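SidF, inhibitor of growth family, member 3 (Legionella pneumophila subsp. pneumophila, PDB 4FYE) acts as a Legionella phosphoinositide phosphatase, probably removing the 3-phosphate of phosphatidylinositol 3,4,5-trisphosphate. Local coordinates at residues T294-E299 with M383-F387; M313-W319 with R339-I343; P351-T355 with T406-Y410; M448-V452 with L634-Y640. The protein carries 1 engineered substitution. All coordinates share one frame. Residue numbers count along the deposited sequence, not the author numbering.

Contact 1: T294-E299 with M383-F387; sequences TLINQE and MMDAF
Phe387, Met383 and Leu295 bury the most surface where two helices cross. Segments 294-299 and 383-387 are both fully helical, with i to i-4 bonds such as Glu299 N to Leu295 O (2.9 Å) and Phe387 N to Met383 O (3.2 Å). Their axes approach to 9.6 Å and cross at -57°, and the CA atoms of Leu295 and Met383 stand 5.4 Å apart. Leu295 has its CA-to-CB bond sideways, yet off-rotamer chi angles (chi1 -143°, chi2 -131°) carry its CD2 methyl into the interface: CD2 touches Phe387 CE2 at 3.2 Å, while CG lies 3.8 Å from Met383 SD. Met383 (chi1 and chi2 both m) points toward the other helix and also meets Thr294, with its CG 3.3 Å from Thr294 OG1. Phe387, chi1 -85°, lays its ring against Leu295 and the aliphatic parts of Gln298 (CG to Phe387 CD2 3.9 Å) and Glu299 (CB to Phe387 CZ 3.8 Å). No hydrogen bond joins the two segments. The contact is side-chain van der Waals packing of crossed helices, and the polar ends turn to other partners, Gln298 to Arg273 and Glu356, Glu299 to Arg213. Strand 402-416 flanks this buried junction, Tyr410 touching Gln298, Met384 and Phe387, while helix 482-514 covers Leu295 and Met383 with Phe507 and Tyr502.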
loop_
_atom_site.group_PDB
_atom_site.type_symbol
_atom_site.label_atom_id
_atom_site.label_comp_id
_atom_site.label_asym_id
_atom_site.label_seq_id
_atom_site.Cartn_x
_atom_site.Cartn_y
_atom_site.Cartn_z
ATOM N N THR A 294 14.264 7.446 -8.417
ATOM C CA THR A 294 13.026 7.553 -7.756
ATOM C C THR A 294 12.032 8.256 -8.649
ATOM O O THR A 294 10.833 7.901 -8.629
ATOM C CB THR A 294 13.074 7.995 -6.244
ATOM O OG1 THR A 294 12.324 9.189 -6.011
ATOM C CG2 THR A 294 14.483 8.060 -5.624
ATOM N N LEU A 295 12.531 9.195 -9.479
ATOM C CA LEU A 295 11.731 9.829 -10.511
ATOM C C LEU A 295 11.299 8.794 -11.589
ATOM O O LEU A 295 10.129 8.674 -11.947
ATOM C CB LEU A 295 12.545 10.894 -11.186
ATOM C CG LEU A 295 12.008 12.232 -11.670
ATOM C CD1 LEU A 295 12.492 12.406 -13.094
ATOM C CD2 LEU A 295 10.512 12.381 -11.610
ATOM N N ILE A 296 12.244 8.033 -12.091
ATOM C CA ILE A 296 11.957 6.929 -12.959
ATOM C C ILE A 296 10.815 6.011 -12.399
ATOM O O ILE A 296 9.759 5.814 -13.062
ATOM C CB ILE A 296 13.274 6.212 -13.279
ATOM C CG1 ILE A 296 14.049 7.054 -14.320
ATOM C CG2 ILE A 296 13.014 4.802 -13.767
ATOM C CD1 ILE A 296 15.506 6.670 -14.499
ATOM N N ASN A 297 10.994 5.495 -11.185
ATOM C CA ASN A 297 9.937 4.769 -10.504
ATOM C C ASN A 297 8.684 5.579 -10.269
ATOM O O ASN A 297 7.588 5.026 -10.380
ATOM C CB ASN A 297 10.450 4.289 -9.201
ATOM C CG ASN A 297 11.491 3.232 -9.365
ATOM O OD1 ASN A 297 11.714 2.690 -10.478
ATOM N ND2 ASN A 297 12.134 2.896 -8.247
ATOM N N GLN A 298 8.808 6.883 -9.979
ATOM C CA GLN A 298 7.608 7.720 -9.962
ATOM C C GLN A 298 6.814 7.637 -11.295
ATOM O O GLN A 298 5.594 7.593 -11.264
ATOM C CB GLN A 298 7.909 9.180 -9.653
ATOM C CG GLN A 298 6.625 9.938 -9.343
ATOM C CD GLN A 298 5.821 9.305 -8.217
ATOM O OE1 GLN A 298 6.398 8.787 -7.267
ATOM N NE2 GLN A 298 4.486 9.403 -8.287
ATOM N N GLU A 299 7.470 7.611 -12.456
ATOM C CA GLU A 299 6.677 7.453 -13.656
ATOM C C GLU A 299 5.971 6.101 -13.760
ATOM O O GLU A 299 4.794 6.062 -14.147
ATOM C CB GLU A 299 7.290 8.019 -14.972
ATOM C CG GLU A 299 8.492 7.295 -15.579
ATOM C CD GLU A 299 8.812 7.721 -17.032
ATOM O OE1 GLU A 299 9.350 6.890 -17.788
ATOM O OE2 GLU A 299 8.558 8.865 -17.460
ATOM N N MET A 383 9.928 14.188 -6.094
ATOM C CA MET A 383 9.556 13.611 -7.395
ATOM C C MET A 383 8.006 13.612 -7.643
ATOM O O MET A 383 7.544 13.910 -8.735
ATOM C CB MET A 383 10.234 12.243 -7.626
ATOM C CG MET A 383 11.730 12.190 -7.318
ATOM S SD MET A 383 12.858 13.346 -8.189
ATOM C CE MET A 383 12.297 14.929 -7.652
ATOM N N MET A 384 7.216 13.316 -6.619
ATOM C CA MET A 384 5.776 13.501 -6.719
ATOM C C MET A 384 5.431 14.920 -7.131
ATOM O O MET A 384 4.587 15.121 -8.027
ATOM C CB MET A 384 5.033 13.113 -5.405
ATOM C CG MET A 384 4.984 11.608 -5.114
ATOM S SD MET A 384 4.075 11.264 -3.581
ATOM C CE MET A 384 2.535 11.937 -4.152
ATOM N N ASP A 385 6.055 15.908 -6.486
ATOM C CA ASP A 385 5.778 17.331 -6.823
ATOM C C ASP A 385 6.391 17.748 -8.169
ATOM O O ASP A 385 5.914 18.702 -8.796
ATOM C CB ASP A 385 6.241 18.298 -5.716
ATOM C CG ASP A 385 5.134 18.645 -4.695
ATOM O OD1 ASP A 385 3.910 18.581 -5.015
ATOM O OD2 ASP A 385 5.517 18.988 -3.538
ATOM N N ALA A 386 7.448 17.049 -8.591
ATOM C CA ALA A 386 8.081 17.255 -9.909
ATOM C C ALA A 386 7.078 17.008 -11.000
ATOM O O ALA A 386 6.982 17.811 -11.965
ATOM C CB ALA A 386 9.249 16.294 -10.089
ATOM N N PHE A 387 6.317 15.913 -10.855
ATOM C CA PHE A 387 5.287 15.593 -11.851
ATOM C C PHE A 387 3.990 16.342 -11.629
ATOM O O PHE A 387 3.209 16.491 -12.582
ATOM C CB PHE A 387 4.997 14.085 -11.915
ATOM C CG PHE A 387 5.936 13.303 -12.828
ATOM C CD1 PHE A 387 5.797 13.360 -14.240
ATOM C CD2 PHE A 387 6.926 12.474 -12.295
ATOM C CE1 PHE A 387 6.617 12.591 -15.086
ATOM C CE2 PHE A 387 7.756 11.711 -13.154
ATOM C CZ PHE A 387 7.583 11.758 -14.550
#

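Contact 2: M313-W319 with R339-I343; sequences MTNEDLW and RAQLI
A capping box starts helix 315-319, and an arginine of the neighbouring helix grips the same turn. Thr314 is the N-cap: its OG1 accepts from Asp317 N (3.1 Å), and Asp317 OD2 accepts in return from Thr314 N (3.1 Å). Met313, just before the N-cap, is extended (phi/psi -100/133), and its carbonyl is bonded by Arg339. That side chain leaves its helix with chi1 to chi3 all t and chi4 at 96°; both NH1 and NH2 donate to Met313 O at 2.7 Å, and NH1 also donates to Asn315 OD1 at 2.7 Å. The guanidinium thus meets its acceptors in its own plane, while Leu318 CD1 lies over one face, 3.6 Å from Arg339 NH1. The helix axes, 9.6 Å apart at closest, cross at +36°, with CA pairs Asn315-Arg339 at 6.5 Å and Leu318-Leu342 at 6.1 Å. Beyond the polar clamp the packing is apolar: Leu318 CD1 meets Leu342 CB at 4.0 Å and Ile343 CG1 at 3.9 Å, and Leu342 CD1 abuts the edge of the Trp319 ring at CE3 (3.9 Å). Further along helix 335-349, Tyr346 touches Met313 and Leu318, and Ile343 rests on strand 391-399.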
loop_
_atom_site.group_PDB
_atom_site.type_symbol
_atom_site.label_atom_id
_atom_site.label_comp_id
_atom_site.label_asym_id
_atom_site.label_seq_id
_atom_site.Cartn_x
_atom_site.Cartn_y
_atom_site.Cartn_z
ATOM N N MET A 313 -13.258 0.947 -15.025
ATOM C CA MET A 313 -14.368 1.172 -15.960
ATOM C C MET A 313 -14.971 -0.068 -16.601
ATOM O O MET A 313 -14.265 -0.974 -17.104
ATOM C CB MET A 313 -13.971 2.176 -17.016
ATOM C CG MET A 313 -13.629 3.486 -16.300
ATOM S SD MET A 313 -13.325 4.871 -17.368
ATOM C CE MET A 313 -11.809 4.309 -18.026
ATOM N N THR A 314 -16.298 -0.107 -16.579
ATOM C CA THR A 314 -17.004 -1.196 -17.234
ATOM C C THR A 314 -16.913 -0.861 -18.670
ATOM O O THR A 314 -16.632 0.287 -19.060
ATOM C CB THR A 314 -18.481 -1.268 -16.769
ATOM O OG1 THR A 314 -19.214 -0.119 -17.258
ATOM C CG2 THR A 314 -18.503 -1.206 -15.216
ATOM N N ASN A 315 -17.184 -1.855 -19.473
ATOM C CA ASN A 315 -17.495 -1.626 -20.877
ATOM C C ASN A 315 -18.518 -0.522 -21.188
ATOM O O ASN A 315 -18.257 0.296 -22.068
ATOM C CB ASN A 315 -17.826 -2.941 -21.572
ATOM C CG ASN A 315 -16.590 -3.835 -21.730
ATOM O OD1 ASN A 315 -15.597 -3.709 -20.989
ATOM N ND2 ASN A 315 -16.648 -4.745 -22.678
ATOM N N GLU A 316 -19.649 -0.479 -20.478
ATOM C CA GLU A 316 -20.652 0.588 -20.698
ATOM C C GLU A 316 -19.964 1.952 -20.493
ATOM O O GLU A 316 -20.139 2.854 -21.310
ATOM C CB GLU A 316 -21.809 0.489 -19.706
ATOM C CG GLU A 316 -23.160 0.031 -20.240
ATOM C CD GLU A 316 -24.349 0.426 -19.307
ATOM O OE1 GLU A 316 -25.502 0.620 -19.817
ATOM O OE2 GLU A 316 -24.148 0.550 -18.056
ATOM N N ASP A 317 -19.189 2.068 -19.406
ATOM C CA ASP A 317 -18.392 3.268 -19.041
ATOM C C ASP A 317 -17.441 3.721 -20.167
ATOM O O ASP A 317 -17.372 4.874 -20.481
ATOM C CB ASP A 317 -17.543 2.992 -17.797
ATOM C CG ASP A 317 -18.350 2.969 -16.466
ATOM O OD1 ASP A 317 -19.464 3.561 -16.397
ATOM O OD2 ASP A 317 -17.856 2.344 -15.472
ATOM N N LEU A 318 -16.686 2.826 -20.777
ATOM C CA LEU A 318 -15.819 3.272 -21.833
ATOM C C LEU A 318 -16.625 3.761 -23.081
ATOM O O LEU A 318 -16.354 4.827 -23.690
ATOM C CB LEU A 318 -14.869 2.128 -22.208
ATOM C CG LEU A 318 -13.926 1.613 -21.143
ATOM C CD1 LEU A 318 -13.596 0.140 -21.357
ATOM C CD2 LEU A 318 -12.641 2.398 -21.153
ATOM N N TRP A 319 -17.617 2.975 -23.458
ATOM C CA TRP A 319 -18.527 3.337 -24.463
ATOM C C TRP A 319 -19.100 4.722 -24.329
ATOM O O TRP A 319 -19.198 5.463 -25.330
ATOM C CB TRP A 319 -19.654 2.331 -24.425
ATOM C CG TRP A 319 -20.632 2.458 -25.553
ATOM C CD1 TRP A 319 -21.930 2.960 -25.490
ATOM C CD2 TRP A 319 -20.419 2.082 -26.961
ATOM N NE1 TRP A 319 -22.527 2.908 -26.721
ATOM C CE2 TRP A 319 -21.672 2.400 -27.660
ATOM C CE3 TRP A 319 -19.352 1.524 -27.691
ATOM C CZ2 TRP A 319 -21.837 2.159 -29.034
ATOM C CZ3 TRP A 319 -19.527 1.288 -29.084
ATOM C CH2 TRP A 319 -20.733 1.606 -29.737
ATOM N N ARG A 339 -13.387 -5.321 -25.440
ATOM C CA ARG A 339 -12.793 -4.438 -24.442
ATOM C C ARG A 339 -11.527 -3.756 -24.963
ATOM O O ARG A 339 -11.342 -2.546 -24.740
ATOM C CB ARG A 339 -12.546 -5.103 -23.057
ATOM C CG ARG A 339 -12.182 -4.072 -21.992
ATOM C CD ARG A 339 -12.391 -4.648 -20.625
ATOM N NE ARG A 339 -11.890 -3.782 -19.568
ATOM C CZ ARG A 339 -12.641 -2.908 -18.879
ATOM N NH1 ARG A 339 -13.962 -2.696 -19.117
ATOM N NH2 ARG A 339 -12.053 -2.240 -17.944
ATOM N N ALA A 340 -10.649 -4.490 -25.649
ATOM C CA ALA A 340 -9.402 -3.844 -26.104
ATOM C C ALA A 340 -9.730 -2.609 -26.979
ATOM O O ALA A 340 -9.081 -1.568 -26.872
ATOM C CB ALA A 340 -8.513 -4.839 -26.892
ATOM N N GLN A 341 -10.695 -2.776 -27.877
ATOM C CA GLN A 341 -11.020 -1.753 -28.849
ATOM C C GLN A 341 -11.618 -0.537 -28.109
ATOM O O GLN A 341 -11.272 0.606 -28.373
ATOM C CB GLN A 341 -12.002 -2.328 -29.881
ATOM C CG GLN A 341 -12.202 -1.442 -31.077
ATOM C CD GLN A 341 -13.412 -1.864 -31.948
ATOM O OE1 GLN A 341 -14.445 -2.351 -31.448
ATOM N NE2 GLN A 341 -13.288 -1.663 -33.258
ATOM N N LEU A 342 -12.511 -0.802 -27.166
ATOM C CA LEU A 342 -13.042 0.205 -26.280
ATOM C C LEU A 342 -11.942 0.950 -25.539
ATOM O O LEU A 342 -11.991 2.165 -25.467
ATOM C CB LEU A 342 -13.964 -0.456 -25.265
ATOM C CG LEU A 342 -15.460 -0.467 -25.568
ATOM C CD1 LEU A 342 -15.800 0.091 -26.948
ATOM C CD2 LEU A 342 -16.058 -1.838 -25.296
ATOM N N ILE A 343 -10.941 0.244 -25.014
ATOM C CA ILE A 343 -9.923 0.917 -24.214
ATOM C C ILE A 343 -9.094 1.827 -25.086
ATOM O O ILE A 343 -8.851 3.000 -24.761
ATOM C CB ILE A 343 -9.046 -0.065 -23.462
ATOM C CG1 ILE A 343 -9.881 -0.682 -22.361
ATOM C CG2 ILE A 343 -7.816 0.639 -22.847
ATOM C CD1 ILE A 343 -9.184 -1.880 -21.691
#

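Contact 3: P351-T355 with T406-Y410; sequences PLSVT and TAVGY
Leu352, Val354, Val408 and Tyr410 make an apolar row along two neighbouring chain segments. Leu352 CB lies 4.0 Å from Val408 CG2, Val408 CG1 is 4.0 Å from Val354 CB, and Val354 CG1 abuts the edge of the Tyr410 ring, 3.7 Å from its CD1; Val408 and Tyr410 both have chi1 t. The backbones beneath run parallel, their axes 4.4 Å apart at closest and twisted by -35°. Ser353 pairs with Gly409 (CA to CA 4.0 Å), and Gly409 bonds to the residues flanking that serine: Gly409 N to Leu352 O is 2.7 Å, Val354 N to Gly409 O 2.9 Å. This is the parallel-bridge pattern, here joining the two inner strands of a four-stranded mixed sheet, where 402-416 lies between 391-399 and 353-360. Gly409 permits the close approach, since an ideal CB there would fall 2.8 Å from Ser353 CB. CA-H...O contacts add to the pairing, Ser353 CA to Gly409 O at 3.4 Å and Tyr410 CA to Val354 O at 3.5 Å. Helix 284-311 covers Val354 through Leu305 and accommodates Tyr410 beside Ile302. At the polar margin, Tyr410 OH hydrogen-bonds Glu356 and Ser353 O accepts from Gln309, while the Ser353 side chain is exposed.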
loop_
_atom_site.group_PDB
_atom_site.type_symbol
_atom_site.label_atom_id
_atom_site.label_comp_id
_atom_site.label_asym_id
_atom_site.label_seq_id
_atom_site.Cartn_x
_atom_site.Cartn_y
_atom_site.Cartn_z
ATOM N N PRO A 351 -8.484 12.799 -22.417
ATOM C CA PRO A 351 -7.304 13.169 -21.600
ATOM C C PRO A 351 -7.381 12.439 -20.296
ATOM O O PRO A 351 -8.436 12.319 -19.728
ATOM C CB PRO A 351 -7.471 14.679 -21.341
ATOM C CG PRO A 351 -8.499 15.160 -22.372
ATOM C CD PRO A 351 -9.097 13.957 -23.096
ATOM N N LEU A 352 -6.278 11.898 -19.841
ATOM C CA LEU A 352 -6.316 11.029 -18.694
ATOM C C LEU A 352 -5.683 11.768 -17.587
ATOM O O LEU A 352 -4.673 12.463 -17.820
ATOM C CB LEU A 352 -5.494 9.802 -18.934
ATOM C CG LEU A 352 -6.284 8.538 -19.254
ATOM C CD1 LEU A 352 -7.666 8.810 -19.823
ATOM C CD2 LEU A 352 -5.463 7.719 -20.238
ATOM N N SER A 353 -6.262 11.653 -16.391
ATOM C CA SER A 353 -5.544 12.217 -15.299
ATOM C C SER A 353 -5.760 11.472 -14.038
ATOM O O SER A 353 -6.786 10.860 -13.821
ATOM C CB SER A 353 -5.757 13.745 -15.132
ATOM O OG SER A 353 -7.089 14.061 -15.231
ATOM N N VAL A 354 -4.763 11.557 -13.193
ATOM C CA VAL A 354 -4.666 10.646 -12.173
ATOM C C VAL A 354 -4.308 11.457 -10.990
ATOM O O VAL A 354 -3.598 12.426 -11.135
ATOM C CB VAL A 354 -3.610 9.646 -12.642
ATOM C CG1 VAL A 354 -2.297 9.772 -11.926
ATOM C CG2 VAL A 354 -4.216 8.269 -12.663
ATOM N N THR A 355 -4.839 11.111 -9.824
ATOM C CA THR A 355 -4.328 11.744 -8.583
ATOM C C THR A 355 -3.874 10.784 -7.496
ATOM O O THR A 355 -4.592 9.882 -7.101
ATOM C CB THR A 355 -5.118 12.998 -8.109
ATOM O OG1 THR A 355 -5.220 13.045 -6.666
ATOM C CG2 THR A 355 -6.464 13.175 -8.783
ATOM N N THR A 406 0.064 7.041 -24.179
ATOM C CA THR A 406 -0.642 8.294 -23.945
ATOM C C THR A 406 0.055 9.145 -22.914
ATOM O O THR A 406 0.609 8.647 -21.942
ATOM C CB THR A 406 -1.925 8.110 -23.092
ATOM O OG1 THR A 406 -2.226 6.738 -22.871
ATOM C CG2 THR A 406 -3.071 8.886 -23.607
ATOM N N ALA A 407 -0.140 10.432 -23.030
ATOM C CA ALA A 407 0.171 11.342 -21.943
ATOM C C ALA A 407 -0.840 11.079 -20.833
ATOM O O ALA A 407 -1.955 10.725 -21.158
ATOM C CB ALA A 407 0.076 12.783 -22.451
ATOM N N VAL A 408 -0.459 11.211 -19.562
ATOM C CA VAL A 408 -1.401 11.111 -18.426
ATOM C C VAL A 408 -1.120 12.252 -17.445
ATOM O O VAL A 408 0.020 12.407 -17.038
ATOM C CB VAL A 408 -1.264 9.827 -17.593
ATOM C CG1 VAL A 408 -2.170 9.924 -16.340
ATOM C CG2 VAL A 408 -1.712 8.571 -18.373
ATOM N N GLY A 409 -2.166 13.011 -17.049
ATOM C CA GLY A 409 -2.092 14.132 -16.094
ATOM C C GLY A 409 -1.820 13.596 -14.683
ATOM O O GLY A 409 -2.303 12.517 -14.328
ATOM N N TYR A 410 -1.023 14.311 -13.882
ATOM C CA TYR A 410 -0.717 13.877 -12.491
ATOM C C TYR A 410 -0.941 14.973 -11.444
ATOM O O TYR A 410 -0.722 16.152 -11.697
ATOM C CB TYR A 410 0.671 13.249 -12.407
ATOM C CG TYR A 410 1.076 12.717 -11.058
ATOM C CD1 TYR A 410 0.707 11.428 -10.628
ATOM C CD2 TYR A 410 1.865 13.511 -10.197
ATOM C CE1 TYR A 410 1.105 10.966 -9.367
ATOM C CE2 TYR A 410 2.289 13.052 -8.976
ATOM C CZ TYR A 410 1.916 11.804 -8.558
ATOM O OH TYR A 410 2.321 11.435 -7.322
#

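Contact 4: M448-V452 with L634-Y640; sequences MTDDV and LSCELDY
Segment 448-452 is regular helix (Val452 N to Met448 O 3.0 Å), whereas segment 634-640 holds the end of one. After Glu637, Leu638 leaves helical geometry (phi/psi -79/7) and Asp639 adopts the left-handed conformation (60/37), closing a Schellman motif with Tyr640 N to Ser635 O at 2.9 Å and a weak Asp639 N to Cys636 O bond of 3.1 Å. Tyr640 then becomes extended (-81/164). The segments keep a side chain's distance, with CA atoms 8.0 Å apart for Met448-Ser635 and 7.7 Å for Val452-Leu638. Met448, m at all three chi angles, brings its CE to 3.8 Å from Ser635 CB and 4.0 Å from Leu634 CD1, and its SD lies 4.2 Å from Tyr640 CE2, near the ring plane. Val452 CG2 packs on Leu634 CD2 (3.6 Å) and Leu638 CD1 (4.1 Å). The polar link is a very short hydrogen bond: the turn directs Tyr640, chi1 m, toward the helix, and its OH donates to Asp451 OD2 at 2.5 Å. Asp451 OD1 forms a salt bridge with Arg413 of strand 402-416. Leu606 and Tyr605 of helix 590-614 back Val452 and Leu634, and the capped end leads directly into edge strand 641-645.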
loop_
_atom_site.group_PDB
_atom_site.type_symbol
_atom_site.label_atom_id
_atom_site.label_comp_id
_atom_site.label_asym_id
_atom_site.label_seq_id
_atom_site.Cartn_x
_atom_site.Cartn_y
_atom_site.Cartn_z
ATOM N N MET A 448 -5.982 18.989 1.017
ATOM C CA MET A 448 -7.046 18.003 1.170
ATOM C C MET A 448 -8.253 18.719 1.685
ATOM O O MET A 448 -9.377 18.391 1.345
ATOM C CB MET A 448 -6.633 16.898 2.188
ATOM C CG MET A 448 -5.485 15.997 1.730
ATOM S SD MET A 448 -5.987 15.006 0.302
ATOM C CE MET A 448 -6.993 13.712 1.066
ATOM N N THR A 449 -8.040 19.701 2.533
ATOM C CA THR A 449 -9.179 20.433 2.961
ATOM C C THR A 449 -9.767 21.287 1.811
ATOM O O THR A 449 -10.978 21.272 1.606
ATOM C CB THR A 449 -9.011 21.154 4.343
ATOM O OG1 THR A 449 -9.534 22.470 4.246
ATOM C CG2 THR A 449 -7.577 21.239 4.849
ATOM N N ASP A 450 -8.940 21.986 1.033
ATOM C CA ASP A 450 -9.444 22.715 -0.177
ATOM C C ASP A 450 -10.205 21.755 -1.154
ATOM O O ASP A 450 -11.325 22.067 -1.591
ATOM C CB ASP A 450 -8.315 23.541 -0.870
ATOM C CG ASP A 450 -7.820 24.794 0.001
ATOM O OD1 ASP A 450 -8.657 25.664 0.354
ATOM O OD2 ASP A 450 -6.599 24.946 0.317
ATOM N N ASP A 451 -9.643 20.554 -1.416
ATOM C CA ASP A 451 -10.321 19.549 -2.269
ATOM C C ASP A 451 -11.655 19.184 -1.699
ATOM O O ASP A 451 -12.599 18.930 -2.439
ATOM C CB ASP A 451 -9.544 18.239 -2.378
ATOM C CG ASP A 451 -8.203 18.406 -2.992
ATOM O OD1 ASP A 451 -7.825 19.552 -3.307
ATOM O OD2 ASP A 451 -7.513 17.395 -3.156
ATOM N N VAL A 452 -11.735 19.094 -0.377
ATOM C CA VAL A 452 -13.038 18.829 0.202
ATOM C C VAL A 452 -14.039 20.004 0.067
ATOM O O VAL A 452 -15.224 19.756 -0.122
ATOM C CB VAL A 452 -12.940 18.315 1.631
ATOM C CG1 VAL A 452 -14.269 18.439 2.368
ATOM C CG2 VAL A 452 -12.572 16.868 1.589
ATOM N N LEU A 634 -10.115 9.521 3.407
ATOM C CA LEU A 634 -10.691 10.706 2.792
ATOM C C LEU A 634 -10.335 10.762 1.323
ATOM O O LEU A 634 -11.140 11.230 0.465
ATOM C CB LEU A 634 -10.090 11.931 3.420
ATOM C CG LEU A 634 -10.904 13.192 3.653
ATOM C CD1 LEU A 634 -9.888 14.319 3.711
ATOM C CD2 LEU A 634 -11.996 13.440 2.632
ATOM N N SER A 635 -9.114 10.340 1.036
ATOM C CA SER A 635 -8.696 10.342 -0.330
ATOM C C SER A 635 -9.411 9.224 -1.075
ATOM O O SER A 635 -9.801 9.413 -2.220
ATOM C CB SER A 635 -7.216 10.202 -0.430
ATOM O OG SER A 635 -6.897 8.824 -0.319
ATOM N N CYS A 636 -9.645 8.072 -0.446
ATOM C CA CYS A 636 -10.567 7.122 -1.099
ATOM C C CYS A 636 -11.949 7.777 -1.326
ATOM O O CYS A 636 -12.597 7.511 -2.309
ATOM C CB CYS A 636 -10.672 5.778 -0.330
ATOM S SG CYS A 636 -9.079 5.004 -0.251
ATOM N N GLU A 637 -12.427 8.627 -0.422
ATOM C CA GLU A 637 -13.721 9.273 -0.678
ATOM C C GLU A 637 -13.682 10.256 -1.840
ATOM O O GLU A 637 -14.664 10.371 -2.555
ATOM C CB GLU A 637 -14.267 10.032 0.530
ATOM C CG GLU A 637 -15.023 9.183 1.520
ATOM C CD GLU A 637 -16.251 8.440 0.999
ATOM O OE1 GLU A 637 -16.937 8.873 0.020
ATOM O OE2 GLU A 637 -16.544 7.401 1.635
ATOM N N LEU A 638 -12.581 10.994 -2.000
ATOM C CA LEU A 638 -12.444 11.921 -3.141
ATOM C C LEU A 638 -12.068 11.160 -4.369
ATOM O O LEU A 638 -11.701 11.748 -5.361
ATOM C CB LEU A 638 -11.347 12.923 -2.866
ATOM C CG LEU A 638 -11.769 13.805 -1.710
ATOM C CD1 LEU A 638 -10.607 14.663 -1.216
ATOM C CD2 LEU A 638 -12.934 14.657 -2.169
ATOM N N ASP A 639 -12.068 9.839 -4.253
ATOM C CA ASP A 639 -11.737 8.954 -5.346
ATOM C C ASP A 639 -10.327 9.130 -5.932
ATOM O O ASP A 639 -10.158 9.042 -7.155
ATOM C CB ASP A 639 -12.802 9.057 -6.459
ATOM C CG ASP A 639 -12.680 7.919 -7.468
ATOM O OD1 ASP A 639 -12.439 6.716 -7.094
ATOM O OD2 ASP A 639 -12.809 8.233 -8.646
ATOM N N TYR A 640 -9.338 9.413 -5.079
ATOM C CA TYR A 640 -7.900 9.310 -5.426
ATOM C C TYR A 640 -7.397 7.860 -5.328
ATOM O O TYR A 640 -8.090 6.993 -4.797
ATOM C CB TYR A 640 -7.055 10.186 -4.485
ATOM C CG TYR A 640 -7.480 11.627 -4.482
ATOM C CD1 TYR A 640 -8.242 12.138 -5.529
ATOM C CD2 TYR A 640 -7.102 12.496 -3.455
ATOM C CE1 TYR A 640 -8.661 13.499 -5.547
ATOM C CE2 TYR A 640 -7.519 13.851 -3.442
ATOM C CZ TYR A 640 -8.268 14.359 -4.500
ATOM O OH TYR A 640 -8.666 15.690 -4.524
#

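Overall arrangement
The four-stranded sheet ties the set together. Contact 3 is its inner strand pair, and contact 1 meets it directly, their centres about 14 Å apart: Tyr410 OH is 3.2 Å from Met384 CE, and Tyr410 CD2 3.6 Å from Phe387 CB. Contact 4 touches it through Thr355 OG1 and Tyr640 CD1 (3.4 Å). Contact 2 is more peripheral, about 27 Å from the chain centre and 6 Å from contact 3 at the nearest atoms; helix 335-349 leads from it into strand 353-360. Strand 641-645, beginning right after contact 4, precedes a loop and helix 652-668, consistent with the phosphate-binding P-loop arrangement of cysteine phosphatases.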